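Local structure of alpha-galactosidase (Umbelopsis vinacea, 3A5V) at residues Ile284-Val290 against Arg361-Gln366. The protein hydrolyses terminal alpha-linked galactose residues from its substrates, as a tetrameric glycoside hydrolase of family 27. Numbering follows the deposited sequence.
Sequences IIMNKEV and RDLWKQ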
ATOM      1  N   ILE A 284     -22.908  26.131  21.783  1.00 14.57           N
ATOM      2  CA  ILE A 284     -22.487  25.068  20.845  1.00 13.97           C
ATOM      3  C   ILE A 284     -22.936  23.650  21.270  1.00 13.04           C
ATOM      4  O   ILE A 284     -23.390  22.849  20.445  1.00 12.86           O
ATOM      5  CB  ILE A 284     -20.937  25.088  20.600  1.00 13.71           C
ATOM      6  CG1 ILE A 284     -20.448  26.475  20.104  1.00 14.97           C
ATOM      7  CG2 ILE A 284     -20.497  23.938  19.627  1.00 14.06           C
ATOM      8  CD1 ILE A 284     -21.110  26.987  18.781  1.00 15.61           C
ATOM      9  N   ILE A 285     -22.824  23.335  22.558  1.00 12.34           N
ATOM     10  CA  ILE A 285     -23.051  21.944  22.982  1.00 11.75           C
ATOM     11  C   ILE A 285     -24.453  21.672  23.553  1.00 12.02           C
ATOM     12  O   ILE A 285     -24.785  20.520  23.847  1.00 12.12           O
ATOM     13  CB  ILE A 285     -21.943  21.422  23.940  1.00 11.50           C
ATOM     14  CG1 ILE A 285     -22.049  22.079  25.335  1.00 11.37           C
ATOM     15  CG2 ILE A 285     -20.522  21.594  23.279  1.00 10.57           C
ATOM     16  CD1 ILE A 285     -21.057  21.520  26.378  1.00 11.26           C
ATOM     17  N   MET A 286     -25.262  22.718  23.733  1.00 12.32           N
ATOM     18  CA  MET A 286     -26.579  22.517  24.357  1.00 13.85           C
ATOM     19  C   MET A 286     -27.740  22.902  23.460  1.00 13.88           C
ATOM     20  O   MET A 286     -28.812  23.284  23.948  1.00 13.62           O
ATOM     21  CB  MET A 286     -26.691  23.257  25.708  1.00 13.62           C
ATOM     22  CG  MET A 286     -25.621  22.868  26.736  1.00 13.69           C
ATOM     23  SD  MET A 286     -25.987  23.693  28.317  1.00 17.86           S
ATOM     24  CE  MET A 286     -24.659  23.083  29.358  1.00 15.84           C
ATOM     25  N   ASN A 287     -27.535  22.801  22.153  1.00 13.10           N
ATOM     26  CA  ASN A 287     -28.588  23.155  21.209  1.00 13.30           C
ATOM     27  C   ASN A 287     -29.359  21.887  20.858  1.00 13.25           C
ATOM     28  O   ASN A 287     -28.851  21.033  20.134  1.00 12.54           O
ATOM     29  CB  ASN A 287     -27.977  23.823  19.962  1.00 12.69           C
ATOM     30  CG  ASN A 287     -29.034  24.267  18.945  1.00 13.94           C
ATOM     31  OD1 ASN A 287     -29.996  23.546  18.679  1.00 14.49           O
ATOM     32  ND2 ASN A 287     -28.843  25.456  18.363  1.00 11.41           N
ATOM     33  N   LYS A 288     -30.580  21.761  21.373  1.00 13.24           N
ATOM     34  CA  LYS A 288     -31.373  20.535  21.187  1.00 14.59           C
ATOM     35  C   LYS A 288     -31.642  20.192  19.733  1.00 13.88           C
ATOM     36  O   LYS A 288     -31.775  19.025  19.407  1.00 13.97           O
ATOM     37  CB  LYS A 288     -32.726  20.615  21.935  1.00 14.85           C
ATOM     38  CG  LYS A 288     -32.581  20.717  23.465  1.00 15.58           C
ATOM     39  CD  LYS A 288     -33.960  20.927  24.122  1.00 18.49           C
ATOM     40  CE  LYS A 288     -33.819  21.238  25.598  1.00 22.92           C
ATOM     41  NZ  LYS A 288     -35.205  21.296  26.201  1.00 28.46           N
ATOM     42  N   GLU A 289     -31.768  21.207  18.873  1.00 13.96           N
ATOM     43  CA  GLU A 289     -32.093  20.980  17.462  1.00 14.65           C
ATOM     44  C   GLU A 289     -30.897  20.365  16.718  1.00 13.86           C
ATOM     45  O   GLU A 289     -31.080  19.534  15.841  1.00 13.63           O
ATOM     46  CB  GLU A 289     -32.546  22.286  16.791  1.00 15.02           C
ATOM     47  CG  GLU A 289     -33.793  22.915  17.467  1.00 15.68           C
ATOM     48  CD  GLU A 289     -34.468  23.986  16.619  1.00 17.32           C
ATOM     49  OE1 GLU A 289     -34.328  23.975  15.379  1.00 19.85           O
ATOM     50  OE2 GLU A 289     -35.153  24.855  17.200  1.00 20.99           O
ATOM     51  N   VAL A 290     -29.686  20.769  17.092  1.00 13.53           N
ATOM     52  CA  VAL A 290     -28.463  20.177  16.520  1.00 12.97           C
ATOM     53  C   VAL A 290     -28.265  18.743  17.042  1.00 12.75           C
ATOM     54  O   VAL A 290     -27.985  17.830  16.267  1.00 12.66           O
ATOM     55  CB  VAL A 290     -27.221  21.045  16.799  1.00 12.99           C
ATOM     56  CG1 VAL A 290     -25.978  20.461  16.074  1.00 11.96           C
ATOM     57  CG2 VAL A 290     -27.463  22.496  16.355  1.00 12.37           C
ATOM     58  N   ARG A 361     -35.073  25.875   7.792  1.00 15.39           N
ATOM     59  CA  ARG A 361     -34.832  26.361   9.156  1.00 15.16           C
ATOM     60  C   ARG A 361     -33.328  26.372   9.445  1.00 15.14           C
ATOM     61  O   ARG A 361     -32.606  25.446   9.058  1.00 14.38           O
ATOM     62  CB  ARG A 361     -35.541  25.446  10.153  1.00 15.03           C
ATOM     63  CG  ARG A 361     -35.359  25.826  11.616  1.00 16.17           C
ATOM     64  CD  ARG A 361     -36.204  24.918  12.513  1.00 16.91           C
ATOM     65  NE  ARG A 361     -36.145  25.321  13.927  1.00 17.79           N
ATOM     66  CZ  ARG A 361     -36.891  26.283  14.472  1.00 20.86           C
ATOM     67  NH1 ARG A 361     -37.744  26.987  13.722  1.00 19.41           N
ATOM     68  NH2 ARG A 361     -36.762  26.565  15.769  1.00 20.34           N
ATOM     69  N   ASP A 362     -32.871  27.417  10.127  1.00 14.63           N
ATOM     70  CA  ASP A 362     -31.483  27.506  10.568  1.00 14.47           C
ATOM     71  C   ASP A 362     -31.448  26.931  11.980  1.00 14.22           C
ATOM     72  O   ASP A 362     -32.043  27.507  12.905  1.00 13.39           O
ATOM     73  CB  ASP A 362     -30.996  28.960  10.534  1.00 14.10           C
ATOM     74  CG  ASP A 362     -29.511  29.108  10.872  1.00 15.46           C
ATOM     75  OD1 ASP A 362     -29.009  28.423  11.806  1.00 14.07           O
ATOM     76  OD2 ASP A 362     -28.840  29.931  10.206  1.00 14.55           O
ATOM     77  N   LEU A 363     -30.758  25.796  12.135  1.00 13.15           N
ATOM     78  CA  LEU A 363     -30.778  25.041  13.397  1.00 13.92           C
ATOM     79  C   LEU A 363     -29.957  25.655  14.528  1.00 14.22           C
ATOM     80  O   LEU A 363     -30.288  25.480  15.715  1.00 14.96           O
ATOM     81  CB  LEU A 363     -30.360  23.582  13.165  1.00 13.99           C
ATOM     82  CG  LEU A 363     -31.254  22.774  12.214  1.00 14.34           C
ATOM     83  CD1 LEU A 363     -30.879  21.308  12.330  1.00 11.96           C
ATOM     84  CD2 LEU A 363     -32.773  22.973  12.508  1.00 14.19           C
ATOM     85  N   TRP A 364     -28.888  26.362  14.175  1.00 14.36           N
ATOM     86  CA  TRP A 364     -28.095  27.095  15.177  1.00 15.33           C
ATOM     87  C   TRP A 364     -28.851  28.302  15.714  1.00 16.49           C
ATOM     88  O   TRP A 364     -28.883  28.528  16.928  1.00 16.08           O
ATOM     89  CB  TRP A 364     -26.733  27.530  14.612  1.00 13.94           C
ATOM     90  CG  TRP A 364     -25.770  26.359  14.549  1.00 13.57           C
ATOM     91  CD1 TRP A 364     -25.216  25.806  13.422  1.00 12.38           C
ATOM     92  CD2 TRP A 364     -25.293  25.581  15.659  1.00 13.14           C
ATOM     93  NE1 TRP A 364     -24.414  24.744  13.760  1.00 11.50           N
ATOM     94  CE2 TRP A 364     -24.435  24.581  15.126  1.00 11.20           C
ATOM     95  CE3 TRP A 364     -25.483  25.647  17.053  1.00 13.30           C
ATOM     96  CZ2 TRP A 364     -23.778  23.636  15.933  1.00 12.12           C
ATOM     97  CZ3 TRP A 364     -24.828  24.697  17.867  1.00 13.16           C
ATOM     98  CH2 TRP A 364     -23.984  23.706  17.299  1.00 13.74           C
ATOM     99  N   LYS A 365     -29.441  29.071  14.800  1.00 17.48           N
ATOM    100  CA  LYS A 365     -30.222  30.266  15.158  1.00 19.20           C
ATOM    101  C   LYS A 365     -31.580  29.876  15.722  1.00 19.86           C
ATOM    102  O   LYS A 365     -32.214  30.666  16.448  1.00 20.93           O
ATOM    103  CB  LYS A 365     -30.351  31.206  13.948  1.00 18.58           C
ATOM    104  CG  LYS A 365     -29.014  31.826  13.547  1.00 19.65           C
ATOM    105  CD  LYS A 365     -29.013  32.565  12.187  1.00 20.74           C
ATOM    106  CE  LYS A 365     -27.634  32.420  11.492  1.00 22.11           C
ATOM    107  NZ  LYS A 365     -26.521  33.138  12.178  1.00 26.35           N
ATOM    108  N   GLN A 366     -31.992  28.641  15.428  1.00 19.63           N
ATOM    109  CA  GLN A 366     -33.311  28.112  15.794  1.00 19.50           C
ATOM    110  C   GLN A 366     -34.428  29.041  15.285  1.00 19.68           C
ATOM    111  O   GLN A 366     -35.288  29.510  16.046  1.00 18.61           O
ATOM    112  CB  GLN A 366     -33.409  27.856  17.302  1.00 19.89           C
ATOM    113  CG  GLN A 366     -32.367  26.859  17.840  1.00 19.08           C
ATOM    114  CD  GLN A 366     -32.603  26.498  19.295  1.00 20.83           C
ATOM    115  OE1 GLN A 366     -33.137  27.300  20.062  1.00 23.86           O
ATOM    116  NE2 GLN A 366     -32.220  25.287  19.679  1.00 20.33           N
TER
HETATM  117  O   HOH W   1     -32.099  24.128  22.451  1.00 14.74           O
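One face of the Trp364 ring takes the methyl CG2 of Val290 in a CH-pi contact, 3.5 Å from the centroid of the six-membered ring and almost on its normal, while Ile284 O lies at the ring edge, in its plane, 3.3 Å from CH2. With CG anti to its own carbonyl carbon (chi1 -77°), Trp364 brings its indole back against Ile284 and Val290, although its CB points away; Thr259 holds NE1 and Arg255 adds a cation-pi contact. The guanidinium of Arg361 has the carbonyl carbon of Gln366 over one face, toward the rim, and the carboxylate of Glu289 at its edge, the two planes 18° apart. In this side-on salt bridge Arg361 NE donates almost straight to Glu289 OE1 (2.7 Å, 174°) on the syn side, and Arg361 NH2 to the syn lone pair of Glu289 OE2 (2.7 Å). The amide of Gln366 stacks on this carboxylate. Its NE2 reaches Asn287 OD1 through a weak bond of 3.0 Å, the two amides nearly perpendicular, and a water joins NE2 to Lys288 N. Asn287, the N-cap of helix 288-294, uses both ends of its amide: OD1 accepts from Val290 N and, weakly, Glu289 N, while ND2 donates to Leu363 O at 3.0 Å. Were Glu289 an alanine, the Arg361 guanidinium would probably lose its charged mate and the Gln366 amide the group it stacks on. Charged and polar on one side, apolar around the indole, the contact joins the last helices of the TIM barrel to the end of strand 358-362 and the following turn in the C-terminal beta sandwich.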